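Local structure of cobalt-precorrin-5B C(1)-methyltransferase (Archaeoglobus fulgidus, 1SR8) at residues A[45-56]-A[138-147]; A[159-167]-A[176-184]. The protein probably methylates C-1 of cobalt-precorrin-5B with S-adenosyl-L-methionine, giving cobalt-precorrin-6A in the anaerobic route to adenosylcobalamin. All coordinates share one frame; numbering follows the deposited sequence.

Interaction 1 (A[45-56]-A[138-147]); sequences GTTASAAAVAAI and QILENFIKAS
Thr46 and Gln138 meet where two nearly parallel helices, 45-56 and 138-147, pack side by side against the six-stranded mixed sheet; their axes come within 8.9 Å and cross at -19°. The polar contacts gather where segment 45-56 starts. Gln138 reaches across on an extended chain, with CG trans to the backbone N (chi1 178°), and NE2 hydrogen-bonds Thr46 OG1 at 2.9 Å, almost straight (171°) and close to the amide plane. Both atoms have second partners: NE2 also bonds Ser69 O, and Thr46 OG1 bonds Gly188 O. With an alanine at Gln138, Thr46 OG1 and Ser69 O would probably each lose a donor, and a gap would be likely to open beside Ser49. The Ser49 hydroxyl turns back on its own helix to Gly45 O, 3.0 Å from OG, while Ser49 N reaches the same oxygen from the opposite face. Ile139 CG1 packs against that hydroxyl, 3.5 Å from Ser49 OG. Asn142 OD1 accepts Ser69 N, beside strand 63-68.

The apolar contacts begin with Ile139 CD1, 3.8 Å from Ala48 CB, and continue further along. Val53 CG2 lies 3.6 Å from Asn142 CB. Ile56 CD1 touches both Ala146 CB and Phe143 CD1, 3.9 Å from each. Over the centre of the Phe143 ring sits Ser147 OG, 3.4 Å above its plane and hydrogen-bonded to Phe143 O.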
loop_
_atom_site.group_PDB
_atom_site.type_symbol
_atom_site.label_atom_id
_atom_site.label_comp_id
_atom_site.label_asym_id
_atom_site.label_seq_id
_atom_site.Cartn_x
_atom_site.Cartn_y
_atom_site.Cartn_z
ATOM N N GLY A 45 -1.081 -3.470 -6.832
ATOM C CA GLY A 45 -1.590 -4.804 -6.565
ATOM C C GLY A 45 -3.102 -4.788 -6.444
ATOM O O GLY A 45 -3.787 -5.662 -6.987
ATOM N N THR A 46 -3.640 -3.790 -5.748
ATOM C CA THR A 46 -5.084 -3.703 -5.587
ATOM C C THR A 46 -5.757 -3.288 -6.891
ATOM O O THR A 46 -6.868 -3.725 -7.188
ATOM C CB THR A 46 -5.462 -2.700 -4.502
ATOM O OG1 THR A 46 -5.006 -3.178 -3.231
ATOM C CG2 THR A 46 -6.971 -2.508 -4.465
ATOM N N THR A 47 -5.085 -2.444 -7.665
ATOM C CA THR A 47 -5.636 -1.981 -8.933
ATOM C C THR A 47 -5.664 -3.155 -9.902
ATOM O O THR A 47 -6.624 -3.330 -10.660
ATOM C CB THR A 47 -4.797 -0.831 -9.515
ATOM O OG1 THR A 47 -4.770 0.253 -8.574
ATOM C CG2 THR A 47 -5.395 -0.343 -10.830
ATOM N N ALA A 48 -4.624 -3.978 -9.857
ATOM C CA ALA A 48 -4.558 -5.153 -10.715
ATOM C C ALA A 48 -5.693 -6.115 -10.347
ATOM O O ALA A 48 -6.351 -6.695 -11.223
ATOM C CB ALA A 48 -3.202 -5.840 -10.557
ATOM N N SER A 49 -5.927 -6.276 -9.044
ATOM C CA SER A 49 -6.981 -7.161 -8.567
ATOM C C SER A 49 -8.334 -6.685 -9.063
ATOM O O SER A 49 -9.158 -7.487 -9.516
ATOM C CB SER A 49 -6.991 -7.210 -7.038
ATOM O OG SER A 49 -5.835 -7.856 -6.547
ATOM N N ALA A 50 -8.560 -5.378 -8.972
ATOM C CA ALA A 50 -9.823 -4.801 -9.409
ATOM C C ALA A 50 -10.042 -5.067 -10.891
ATOM O O ALA A 50 -11.142 -5.450 -11.298
ATOM C CB ALA A 50 -9.848 -3.301 -9.127
ATOM N N ALA A 51 -8.998 -4.879 -11.696
ATOM C CA ALA A 51 -9.095 -5.112 -13.140
ATOM C C ALA A 51 -9.483 -6.557 -13.424
ATOM O O ALA A 51 -10.387 -6.824 -14.212
ATOM C CB ALA A 51 -7.769 -4.782 -13.827
ATOM N N ALA A 52 -8.804 -7.492 -12.769
ATOM C CA ALA A 52 -9.087 -8.912 -12.959
ATOM C C ALA A 52 -10.515 -9.262 -12.569
ATOM O O ALA A 52 -11.227 -9.927 -13.322
ATOM C CB ALA A 52 -8.114 -9.746 -12.146
ATOM N N VAL A 53 -10.931 -8.824 -11.387
ATOM C CA VAL A 53 -12.281 -9.098 -10.917
ATOM C C VAL A 53 -13.341 -8.488 -11.838
ATOM O O VAL A 53 -14.354 -9.124 -12.129
ATOM C CB VAL A 53 -12.477 -8.568 -9.488
ATOM C CG1 VAL A 53 -13.919 -8.709 -9.073
ATOM C CG2 VAL A 53 -11.579 -9.334 -8.530
ATOM N N ALA A 54 -13.105 -7.263 -12.304
ATOM C CA ALA A 54 -14.057 -6.590 -13.188
ATOM C C ALA A 54 -14.168 -7.282 -14.550
ATOM O O ALA A 54 -15.247 -7.364 -15.129
ATOM C CB ALA A 54 -13.659 -5.131 -13.371
ATOM N N ALA A 55 -13.054 -7.778 -15.068
ATOM C CA ALA A 55 -13.076 -8.457 -16.351
ATOM C C ALA A 55 -13.956 -9.711 -16.299
ATOM O O ALA A 55 -14.739 -9.965 -17.220
ATOM C CB ALA A 55 -11.653 -8.817 -16.772
ATOM N N ILE A 56 -13.830 -10.492 -15.223
ATOM C CA ILE A 56 -14.615 -11.721 -15.048
ATOM C C ILE A 56 -16.095 -11.411 -14.824
ATOM O O ILE A 56 -16.969 -12.020 -15.428
ATOM C CB ILE A 56 -14.110 -12.557 -13.833
ATOM C CG1 ILE A 56 -12.717 -13.128 -14.124
ATOM C CG2 ILE A 56 -15.096 -13.681 -13.518
ATOM C CD1 ILE A 56 -12.130 -13.914 -12.975
ATOM N N GLN A 138 -2.811 -11.618 -3.260
ATOM C CA GLN A 138 -4.018 -10.789 -3.294
ATOM C C GLN A 138 -4.769 -10.993 -4.590
ATOM O O GLN A 138 -5.980 -11.215 -4.582
ATOM C CB GLN A 138 -3.667 -9.305 -3.160
ATOM C CG GLN A 138 -4.881 -8.397 -3.234
ATOM C CD GLN A 138 -4.508 -6.926 -3.248
ATOM O OE1 GLN A 138 -3.370 -6.569 -3.569
ATOM N NE2 GLN A 138 -5.470 -6.057 -2.916
ATOM N N ILE A 139 -4.047 -10.905 -5.707
ATOM C CA ILE A 139 -4.654 -11.079 -7.020
ATOM C C ILE A 139 -5.257 -12.471 -7.145
ATOM O O ILE A 139 -6.398 -12.617 -7.570
ATOM C CB ILE A 139 -3.622 -10.857 -8.137
ATOM C CG1 ILE A 139 -3.094 -9.420 -8.065
ATOM C CG2 ILE A 139 -4.260 -11.111 -9.498
ATOM C CD1 ILE A 139 -1.996 -9.109 -9.066
ATOM N N LEU A 140 -4.502 -13.496 -6.758
ATOM C CA LEU A 140 -4.994 -14.870 -6.837
ATOM C C LEU A 140 -6.234 -15.052 -6.006
ATOM O O LEU A 140 -7.159 -15.739 -6.406
ATOM C CB LEU A 140 -3.945 -15.858 -6.343
ATOM C CG LEU A 140 -2.899 -16.305 -7.354
ATOM C CD1 LEU A 140 -1.906 -17.250 -6.654
ATOM C CD2 LEU A 140 -3.596 -16.999 -8.537
ATOM N N GLU A 141 -6.230 -14.451 -4.828
ATOM C CA GLU A 141 -7.358 -14.541 -3.918
ATOM C C GLU A 141 -8.631 -14.003 -4.575
ATOM O O GLU A 141 -9.683 -14.641 -4.557
ATOM C CB GLU A 141 -7.048 -13.750 -2.646
ATOM C CG GLU A 141 -8.109 -13.917 -1.599
ATOM C CD GLU A 141 -7.812 -13.170 -0.326
ATOM O OE1 GLU A 141 -8.533 -13.415 0.661
ATOM O OE2 GLU A 141 -6.878 -12.337 -0.305
ATOM N N ASN A 142 -8.527 -12.816 -5.157
ATOM C CA ASN A 142 -9.659 -12.195 -5.818
ATOM C C ASN A 142 -10.070 -12.974 -7.052
ATOM O O ASN A 142 -11.254 -13.031 -7.392
ATOM C CB ASN A 142 -9.304 -10.758 -6.190
ATOM C CG ASN A 142 -9.329 -9.834 -4.992
ATOM O OD1 ASN A 142 -10.399 -9.540 -4.450
ATOM N ND2 ASN A 142 -8.154 -9.384 -4.560
ATOM N N PHE A 143 -9.087 -13.568 -7.725
ATOM C CA PHE A 143 -9.339 -14.371 -8.922
ATOM C C PHE A 143 -10.187 -15.589 -8.552
ATOM O O PHE A 143 -11.156 -15.922 -9.242
ATOM C CB PHE A 143 -8.009 -14.831 -9.543
ATOM C CG PHE A 143 -8.174 -15.830 -10.667
ATOM C CD1 PHE A 143 -8.680 -15.435 -11.904
ATOM C CD2 PHE A 143 -7.866 -17.174 -10.471
ATOM C CE1 PHE A 143 -8.880 -16.365 -12.929
ATOM C CE2 PHE A 143 -8.063 -18.110 -11.490
ATOM C CZ PHE A 143 -8.571 -17.704 -12.718
ATOM N N ILE A 144 -9.815 -16.251 -7.458
ATOM C CA ILE A 144 -10.544 -17.425 -6.985
ATOM C C ILE A 144 -11.972 -17.038 -6.625
ATOM O O ILE A 144 -12.919 -17.686 -7.067
ATOM C CB ILE A 144 -9.895 -18.040 -5.725
ATOM C CG1 ILE A 144 -8.512 -18.605 -6.050
ATOM C CG2 ILE A 144 -10.788 -19.135 -5.169
ATOM C CD1 ILE A 144 -7.730 -19.005 -4.809
ATOM N N LYS A 145 -12.125 -15.986 -5.817
ATOM C CA LYS A 145 -13.454 -15.534 -5.416
ATOM C C LYS A 145 -14.315 -15.219 -6.649
ATOM O O LYS A 145 -15.454 -15.690 -6.764
ATOM C CB LYS A 145 -13.376 -14.281 -4.526
ATOM C CG LYS A 145 -14.769 -13.793 -4.047
ATOM C CD LYS A 145 -14.841 -12.283 -3.720
ATOM C CE LYS A 145 -14.373 -11.927 -2.290
ATOM N NZ LYS A 145 -14.466 -10.451 -1.983
ATOM N N ALA A 146 -13.769 -14.423 -7.566
ATOM C CA ALA A 146 -14.498 -14.055 -8.771
ATOM C C ALA A 146 -14.817 -15.271 -9.640
ATOM O O ALA A 146 -15.938 -15.401 -10.130
ATOM C CB ALA A 146 -13.712 -13.020 -9.572
ATOM N N SER A 147 -13.845 -16.160 -9.830
ATOM C CA SER A 147 -14.076 -17.352 -10.650
ATOM C C SER A 147 -15.284 -18.128 -10.142
ATOM O O SER A 147 -16.083 -18.630 -10.930
ATOM C CB SER A 147 -12.843 -18.266 -10.654
ATOM O OG SER A 147 -11.771 -17.672 -11.363
#

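Interaction 2 (A[159-167]-A[176-184]); sequences SVPDGEEVA and GIKGGISIL
Gly163 N closes a type I turn onto Val160 O at 2.8 Å, and so brings the chain from the end of strand 155-159 into the short helix 163-168. A side chain at Gly163 would run into that same Val160 oxygen. Between 159-167 and 176-184 no hydrogen bond forms, and the two meet by van der Waals packing. Ile181 CG2 lies 3.6 Å from Gly163 O, to the side of the carbonyl. The backbone of Ile181 bonds instead to Gly121 and Gly123, on the neighbouring strand.

Ile181 is the main side chain of the contact. Its chi1 of 61°, with CG2 anti to the carbonyl carbon, directs CG2 to the helix, 4.3 Å from Val166 CG1, and Ile181 CD1 to the Val160 methyls, 3.9 Å from Val160 CG1. The side chains of Val160 and Ile181 cross at about a right angle, and Phe106 of strand 105-111 touches both.

Just before Ile181 the two chains come very close, where Gly179 and Gly180 carry no side chains. Glu164 CA is 3.9 Å from Gly180 CA, Ala167 CB rests 3.5 Å from Gly180 C, and Glu164 CB lies 3.8 Å from Gly179 O. This is a helix start laid on the glycine-containing edge strand 180-181 of a three-stranded mixed sheet, backbone close to backbone.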
loop_
_atom_site.group_PDB
_atom_site.type_symbol
_atom_site.label_atom_id
_atom_site.label_comp_id
_atom_site.label_asym_id
_atom_site.label_seq_id
_atom_site.Cartn_x
_atom_site.Cartn_y
_atom_site.Cartn_z
ATOM N N SER A 159 -2.394 -6.309 -17.781
ATOM C CA SER A 159 -1.384 -5.508 -18.472
ATOM C C SER A 159 -1.410 -4.045 -18.066
ATOM O O SER A 159 -2.407 -3.548 -17.546
ATOM C CB SER A 159 -1.580 -5.582 -19.991
ATOM O OG SER A 159 -1.471 -6.912 -20.462
ATOM N N VAL A 160 -0.303 -3.363 -18.338
ATOM C CA VAL A 160 -0.162 -1.943 -18.036
ATOM C C VAL A 160 0.334 -1.235 -19.314
ATOM O O VAL A 160 1.535 -1.155 -19.577
ATOM C CB VAL A 160 0.836 -1.736 -16.880
ATOM C CG1 VAL A 160 0.839 -0.283 -16.442
ATOM C CG2 VAL A 160 0.470 -2.656 -15.724
ATOM N N PRO A 161 -0.603 -0.718 -20.123
ATOM C CA PRO A 161 -0.336 -0.015 -21.383
ATOM C C PRO A 161 0.861 0.938 -21.398
ATOM O O PRO A 161 1.651 0.917 -22.344
ATOM C CB PRO A 161 -1.650 0.697 -21.655
ATOM C CG PRO A 161 -2.652 -0.294 -21.148
ATOM C CD PRO A 161 -2.050 -0.733 -19.830
ATOM N N ASP A 162 1.006 1.769 -20.365
ATOM C CA ASP A 162 2.124 2.713 -20.321
ATOM C C ASP A 162 3.163 2.289 -19.305
ATOM O O ASP A 162 3.988 3.095 -18.874
ATOM C CB ASP A 162 1.639 4.120 -19.963
ATOM C CG ASP A 162 0.615 4.653 -20.942
ATOM O OD1 ASP A 162 0.882 4.649 -22.166
ATOM O OD2 ASP A 162 -0.461 5.084 -20.484
ATOM N N GLY A 163 3.124 1.019 -18.932
ATOM C CA GLY A 163 4.051 0.524 -17.942
ATOM C C GLY A 163 5.512 0.607 -18.313
ATOM O O GLY A 163 6.340 0.991 -17.491
ATOM N N GLU A 164 5.845 0.252 -19.545
ATOM C CA GLU A 164 7.239 0.280 -19.961
ATOM C C GLU A 164 7.814 1.683 -19.904
ATOM O O GLU A 164 8.972 1.873 -19.523
ATOM C CB GLU A 164 7.385 -0.277 -21.368
ATOM C CG GLU A 164 8.823 -0.559 -21.743
ATOM C CD GLU A 164 8.948 -1.104 -23.141
ATOM O OE1 GLU A 164 8.309 -2.138 -23.433
ATOM O OE2 GLU A 164 9.682 -0.494 -23.947
ATOM N N GLU A 165 7.001 2.663 -20.288
ATOM C CA GLU A 165 7.425 4.052 -20.258
ATOM C C GLU A 165 7.536 4.533 -18.821
ATOM O O GLU A 165 8.624 4.879 -18.361
ATOM C CB GLU A 165 6.437 4.937 -21.019
ATOM C CG GLU A 165 6.684 4.962 -22.509
ATOM C CD GLU A 165 8.157 5.151 -22.850
ATOM O OE1 GLU A 165 8.765 6.141 -22.382
ATOM O OE2 GLU A 165 8.711 4.303 -23.589
ATOM N N VAL A 166 6.407 4.556 -18.115
ATOM C CA VAL A 166 6.383 4.993 -16.721
ATOM C C VAL A 166 7.549 4.381 -15.960
ATOM O O VAL A 166 8.101 5.000 -15.055
ATOM C CB VAL A 166 5.064 4.588 -16.024
ATOM C CG1 VAL A 166 5.124 4.930 -14.550
ATOM C CG2 VAL A 166 3.902 5.298 -16.675
ATOM N N ALA A 167 7.921 3.166 -16.346
ATOM C CA ALA A 167 9.020 2.450 -15.711
ATOM C C ALA A 167 10.355 3.164 -15.903
ATOM O O ALA A 167 11.190 3.206 -14.998
ATOM C CB ALA A 167 9.103 1.032 -16.272
ATOM N N GLY A 176 17.174 -4.588 -11.548
ATOM C CA GLY A 176 17.042 -5.809 -12.317
ATOM C C GLY A 176 15.707 -5.968 -13.015
ATOM O O GLY A 176 15.530 -6.889 -13.812
ATOM N N ILE A 177 14.769 -5.076 -12.714
ATOM C CA ILE A 177 13.442 -5.118 -13.315
ATOM C C ILE A 177 13.455 -4.339 -14.613
ATOM O O ILE A 177 13.770 -3.156 -14.620
ATOM C CB ILE A 177 12.410 -4.482 -12.385
ATOM C CG1 ILE A 177 12.480 -5.164 -11.019
ATOM C CG2 ILE A 177 11.021 -4.589 -12.996
ATOM C CD1 ILE A 177 11.765 -4.418 -9.930
ATOM N N LYS A 178 13.106 -4.988 -15.715
ATOM C CA LYS A 178 13.108 -4.295 -16.994
ATOM C C LYS A 178 11.894 -4.573 -17.872
ATOM O O LYS A 178 11.326 -5.661 -17.843
ATOM C CB LYS A 178 14.407 -4.614 -17.747
ATOM C CG LYS A 178 14.900 -6.046 -17.581
ATOM C CD LYS A 178 16.391 -6.183 -17.911
ATOM C CE LYS A 178 16.681 -6.078 -19.413
ATOM N NZ LYS A 178 16.431 -4.721 -19.985
ATOM N N GLY A 179 11.493 -3.563 -18.640
ATOM C CA GLY A 179 10.356 -3.710 -19.526
ATOM C C GLY A 179 9.008 -3.332 -18.938
ATOM O O GLY A 179 7.979 -3.538 -19.582
ATOM N N GLY A 180 8.992 -2.786 -17.726
ATOM C CA GLY A 180 7.726 -2.407 -17.126
ATOM C C GLY A 180 7.797 -2.157 -15.631
ATOM O O GLY A 180 8.857 -2.280 -15.018
ATOM N N ILE A 181 6.661 -1.803 -15.042
ATOM C CA ILE A 181 6.601 -1.528 -13.613
ATOM C C ILE A 181 6.402 -2.795 -12.787
ATOM O O ILE A 181 6.160 -3.880 -13.323
ATOM C CB ILE A 181 5.437 -0.574 -13.277
ATOM C CG1 ILE A 181 4.105 -1.210 -13.687
ATOM C CG2 ILE A 181 5.612 0.732 -14.012
ATOM C CD1 ILE A 181 2.885 -0.473 -13.168
ATOM N N SER A 182 6.504 -2.635 -11.471
ATOM C CA SER A 182 6.297 -3.729 -10.529
ATOM C C SER A 182 4.846 -3.658 -10.038
ATOM O O SER A 182 4.218 -2.603 -10.053
ATOM C CB SER A 182 7.224 -3.577 -9.321
ATOM O OG SER A 182 8.576 -3.396 -9.703
ATOM N N ILE A 183 4.306 -4.793 -9.629
ATOM C CA ILE A 183 2.963 -4.836 -9.085
ATOM C C ILE A 183 3.206 -5.242 -7.638
ATOM O O ILE A 183 3.702 -6.332 -7.361
ATOM C CB ILE A 183 2.096 -5.868 -9.811
ATOM C CG1 ILE A 183 1.928 -5.436 -11.270
ATOM C CG2 ILE A 183 0.749 -6.000 -9.123
ATOM C CD1 ILE A 183 1.055 -6.344 -12.093
ATOM N N LEU A 184 2.877 -4.350 -6.714
ATOM C CA LEU A 184 3.123 -4.609 -5.309
ATOM C C LEU A 184 2.106 -3.982 -4.366
ATOM O O LEU A 184 1.123 -3.382 -4.796
ATOM C CB LEU A 184 4.529 -4.114 -4.974
ATOM C CG LEU A 184 4.833 -2.685 -5.421
ATOM C CD1 LEU A 184 4.310 -1.710 -4.372
ATOM C CD2 LEU A 184 6.332 -2.502 -5.605
#

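Overall arrangement
Interaction 1 closes before interaction 2 opens along the chain, and their centres lie 19 Å apart, yet the two are joined directly. Where 176-184 ends, Leu184 O meets Gly45 N at 3.0 Å, a probable hydrogen bond, and Ile183 CG2 packs on Gly45, Ala48 and Ile139 of the helix pair. Phe106 touches Ala48 in interaction 1 and also Ile183 of segment 176-184, so strand 105-111 backs both contacts. The helices thus pack against the six-stranded sheet, while 159-167 leads from its strand 155-159 into helix 163-168, which packs on strand 180-181 of the small sheet, tying both sheets into one unit, distinct from the parallel sheet formed later in the chain.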